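Local structure of biliverdin reductase (Synechocystis sp., 5B3T) at residues Asp203-Phe208 against Thr223-Phe228. The protein probably reduces the tetrapyrrole biliverdin with NAD(P)H in heme breakdown, using a Rossmann-type nucleotide-binding domain. Residues are numbered along the deposited sequence; the frame is centred on the assembly and turned at random.
Sequences DAQCRF and TAYLQF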
ATOM      1  N   ASP A 203      -2.713 -21.034  -4.879  1.00 25.42           N
ATOM      2  CA  ASP A 203      -4.076 -21.291  -5.329  1.00 26.30           C
ATOM      3  C   ASP A 203      -4.912 -20.095  -4.908  1.00 26.03           C
ATOM      4  O   ASP A 203      -4.827 -19.658  -3.757  1.00 24.20           O
ATOM      5  CB  ASP A 203      -4.659 -22.584  -4.738  1.00 29.27           C
ATOM      6  CG  ASP A 203      -3.739 -23.772  -4.916  1.00 37.80           C
ATOM      7  OD1 ASP A 203      -3.553 -24.207  -6.069  1.00 36.32           O
ATOM      8  OD2 ASP A 203      -3.216 -24.280  -3.899  1.00 44.35           O
ATOM      9  N   ALA A 204      -5.706 -19.559  -5.832  1.00 23.00           N
ATOM     10  CA  ALA A 204      -6.478 -18.360  -5.545  1.00 21.24           C
ATOM     11  C   ALA A 204      -7.820 -18.434  -6.255  1.00 24.67           C
ATOM     12  O   ALA A 204      -7.917 -18.959  -7.368  1.00 24.21           O
ATOM     13  CB  ALA A 204      -5.725 -17.093  -5.967  1.00 21.54           C
ATOM     14  N   GLN A 205      -8.854 -17.911  -5.594  1.00 22.18           N
ATOM     15  CA  GLN A 205     -10.188 -17.794  -6.160  1.00 24.62           C
ATOM     16  C   GLN A 205     -10.718 -16.394  -5.888  1.00 24.34           C
ATOM     17  O   GLN A 205     -10.400 -15.778  -4.867  1.00 22.54           O
ATOM     18  CB  GLN A 205     -11.159 -18.838  -5.579  1.00 24.08           C
ATOM     19  CG  GLN A 205     -10.747 -20.290  -5.798  1.00 26.41           C
ATOM     20  CD  GLN A 205      -9.687 -20.753  -4.815  1.00 29.20           C
ATOM     21  OE1 GLN A 205      -9.592 -20.241  -3.700  1.00 33.11           O
ATOM     22  NE2 GLN A 205      -8.879 -21.724  -5.227  1.00 27.65           N
ATOM     23  N   CYS A 206     -11.533 -15.894  -6.814  1.00 21.40           N
ATOM     24  CA  CYS A 206     -12.107 -14.559  -6.702  1.00 21.65           C
ATOM     25  C   CYS A 206     -13.562 -14.616  -7.140  1.00 23.66           C
ATOM     26  O   CYS A 206     -13.855 -15.013  -8.272  1.00 24.90           O
ATOM     27  CB  CYS A 206     -11.320 -13.552  -7.546  1.00 25.94           C
ATOM     28  SG  CYS A 206     -11.570 -11.824  -7.084  1.00 35.97           S
ATOM     29  N   ARG A 207     -14.466 -14.223  -6.247  1.00 20.60           N
ATOM     30  CA  ARG A 207     -15.897 -14.218  -6.515  1.00 20.82           C
ATOM     31  C   ARG A 207     -16.435 -12.804  -6.357  1.00 20.21           C
ATOM     32  O   ARG A 207     -16.111 -12.117  -5.382  1.00 19.83           O
ATOM     33  CB  ARG A 207     -16.637 -15.177  -5.574  1.00 20.97           C
ATOM     34  CG  ARG A 207     -18.149 -15.121  -5.716  1.00 21.09           C
ATOM     35  CD  ARG A 207     -18.856 -16.164  -4.865  1.00 21.13           C
ATOM     36  NE  ARG A 207     -20.300 -16.117  -5.081  1.00 21.36           N
ATOM     37  CZ  ARG A 207     -21.175 -16.943  -4.513  1.00 24.56           C
ATOM     38  NH1 ARG A 207     -20.758 -17.890  -3.685  1.00 21.31           N
ATOM     39  NH2 ARG A 207     -22.468 -16.819  -4.775  1.00 24.23           N
ATOM     40  N   PHE A 208     -17.258 -12.374  -7.312  1.00 18.58           N
ATOM     41  CA  PHE A 208     -17.882 -11.062  -7.277  1.00 18.72           C
ATOM     42  C   PHE A 208     -19.400 -11.187  -7.262  1.00 20.28           C
ATOM     43  O   PHE A 208     -19.972 -12.117  -7.840  1.00 20.70           O
ATOM     44  CB  PHE A 208     -17.464 -10.204  -8.479  1.00 19.54           C
ATOM     45  CG  PHE A 208     -16.029  -9.765  -8.446  1.00 19.97           C
ATOM     46  CD1 PHE A 208     -15.654  -8.640  -7.730  1.00 18.57           C
ATOM     47  CD2 PHE A 208     -15.057 -10.464  -9.145  1.00 20.90           C
ATOM     48  CE1 PHE A 208     -14.333  -8.223  -7.701  1.00 20.21           C
ATOM     49  CE2 PHE A 208     -13.732 -10.052  -9.122  1.00 21.45           C
ATOM     50  CZ  PHE A 208     -13.370  -8.930  -8.398  1.00 18.53           C
ATOM     51  N   THR A 223      -9.772 -15.143  -2.169  1.00 17.32           N
ATOM     52  CA  THR A 223      -9.022 -16.017  -1.281  1.00 19.55           C
ATOM     53  C   THR A 223      -7.770 -16.491  -1.997  1.00 20.63           C
ATOM     54  O   THR A 223      -7.839 -16.915  -3.153  1.00 20.65           O
ATOM     55  CB  THR A 223      -9.866 -17.221  -0.847  1.00 20.21           C
ATOM     56  OG1 THR A 223     -10.356 -17.900  -2.010  1.00 21.56           O
ATOM     57  CG2 THR A 223     -11.047 -16.771  -0.005  1.00 17.67           C
ATOM     58  N   ALA A 224      -6.631 -16.416  -1.314  1.00 17.64           N
ATOM     59  CA  ALA A 224      -5.366 -16.902  -1.848  1.00 18.51           C
ATOM     60  C   ALA A 224      -4.704 -17.788  -0.807  1.00 20.04           C
ATOM     61  O   ALA A 224      -4.565 -17.391   0.355  1.00 17.54           O
ATOM     62  CB  ALA A 224      -4.438 -15.746  -2.235  1.00 16.57           C
ATOM     63  N   TYR A 225      -4.304 -18.986  -1.222  1.00 18.65           N
ATOM     64  CA  TYR A 225      -3.639 -19.943  -0.348  1.00 19.74           C
ATOM     65  C   TYR A 225      -2.227 -20.161  -0.872  1.00 20.79           C
ATOM     66  O   TYR A 225      -2.043 -20.652  -1.992  1.00 20.39           O
ATOM     67  CB  TYR A 225      -4.435 -21.248  -0.276  1.00 20.92           C
ATOM     68  CG  TYR A 225      -5.869 -21.009   0.142  1.00 21.17           C
ATOM     69  CD1 TYR A 225      -6.178 -20.626   1.442  1.00 20.82           C
ATOM     70  CD2 TYR A 225      -6.911 -21.136  -0.766  1.00 23.53           C
ATOM     71  CE1 TYR A 225      -7.486 -20.390   1.828  1.00 21.09           C
ATOM     72  CE2 TYR A 225      -8.224 -20.904  -0.389  1.00 23.39           C
ATOM     73  CZ  TYR A 225      -8.504 -20.532   0.911  1.00 22.08           C
ATOM     74  OH  TYR A 225      -9.805 -20.300   1.293  1.00 21.78           O
ATOM     75  N   LEU A 226      -1.238 -19.777  -0.069  1.00 19.15           N
ATOM     76  CA  LEU A 226       0.143 -19.661  -0.510  1.00 20.06           C
ATOM     77  C   LEU A 226       1.019 -20.677   0.204  1.00 21.12           C
ATOM     78  O   LEU A 226       0.844 -20.938   1.399  1.00 20.48           O
ATOM     79  CB  LEU A 226       0.690 -18.256  -0.242  1.00 17.57           C
ATOM     80  CG  LEU A 226      -0.118 -17.050  -0.722  1.00 20.24           C
ATOM     81  CD1 LEU A 226       0.561 -15.762  -0.288  1.00 19.39           C
ATOM     82  CD2 LEU A 226      -0.295 -17.075  -2.229  1.00 22.14           C
ATOM     83  N   GLN A 227       1.974 -21.235  -0.533  1.00 21.52           N
ATOM     84  CA  GLN A 227       3.020 -22.070   0.039  1.00 21.94           C
ATOM     85  C   GLN A 227       4.362 -21.403  -0.215  1.00 23.02           C
ATOM     86  O   GLN A 227       4.717 -21.129  -1.368  1.00 23.25           O
ATOM     87  CB  GLN A 227       2.983 -23.485  -0.540  1.00 25.41           C
ATOM     88  CG  GLN A 227       1.689 -24.212  -0.229  1.00 28.65           C
ATOM     89  CD  GLN A 227       1.686 -25.648  -0.705  1.00 35.97           C
ATOM     90  OE1 GLN A 227       0.713 -26.114  -1.294  1.00 37.21           O
ATOM     91  NE2 GLN A 227       2.776 -26.358  -0.447  1.00 34.34           N
ATOM     92  N   PHE A 228       5.091 -21.128   0.858  1.00 19.58           N
ATOM     93  CA  PHE A 228       6.396 -20.494   0.781  1.00 20.60           C
ATOM     94  C   PHE A 228       7.495 -21.544   0.744  1.00 24.65           C
ATOM     95  O   PHE A 228       7.282 -22.721   1.046  1.00 23.44           O
ATOM     96  CB  PHE A 228       6.622 -19.552   1.963  1.00 19.06           C
ATOM     97  CG  PHE A 228       5.774 -18.319   1.924  1.00 20.48           C
ATOM     98  CD1 PHE A 228       4.417 -18.390   2.196  1.00 18.75           C
ATOM     99  CD2 PHE A 228       6.331 -17.085   1.630  1.00 19.92           C
ATOM    100  CE1 PHE A 228       3.628 -17.257   2.168  1.00 17.64           C
ATOM    101  CE2 PHE A 228       5.546 -15.944   1.602  1.00 18.35           C
ATOM    102  CZ  PHE A 228       4.191 -16.033   1.872  1.00 18.03           C
TER
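Segments 203-208 and 223-228 pair antiparallel along one half of each segment. Two hydrogen-bonded pairs, Asp203 with Tyr225 and Gln205 with Thr223, stand on either side of the non-hydrogen-bonded pair Ala204-Ala224. The tight part is this backbone ladder of four N-H...O bonds. The bond from Tyr225 N to Asp203 O is short, 2.7 Å, and almost straight at 177°. Between the rungs, Ala204 CA comes within 3.1 Å of Thr223 O in a CA-H...O contact. The alanine face is buried, and its two methyls just touch, Ala204 CB lying 4.2 Å from Ala224 CB. The opposite face, with Asp203, Gln205, Thr223 and Tyr225, is the solvent side, yet Gln205 reaches across it. Its chain bends at chi2 (80°) and brings OE1 back to the neighbouring strand. Thr223 OG1 donates to a lone pair of Gln205 OE1 at 3.0 Å. The same OE1 sits at the edge of the Tyr225 ring, 3.6 Å from CE2. A valine at Thr223 would lose the hydroxyl donor and would probably leave the Gln205 amide less firmly placed. Strands 199-210 and 217-228 form a beta hairpin at one border of the C-terminal domain's mixed sheet, 199-210 being outermost. Helix 309-325 covers Ala204 through Ala324 and Cys325, while strand 233-241 continues the sheet beyond 217-228.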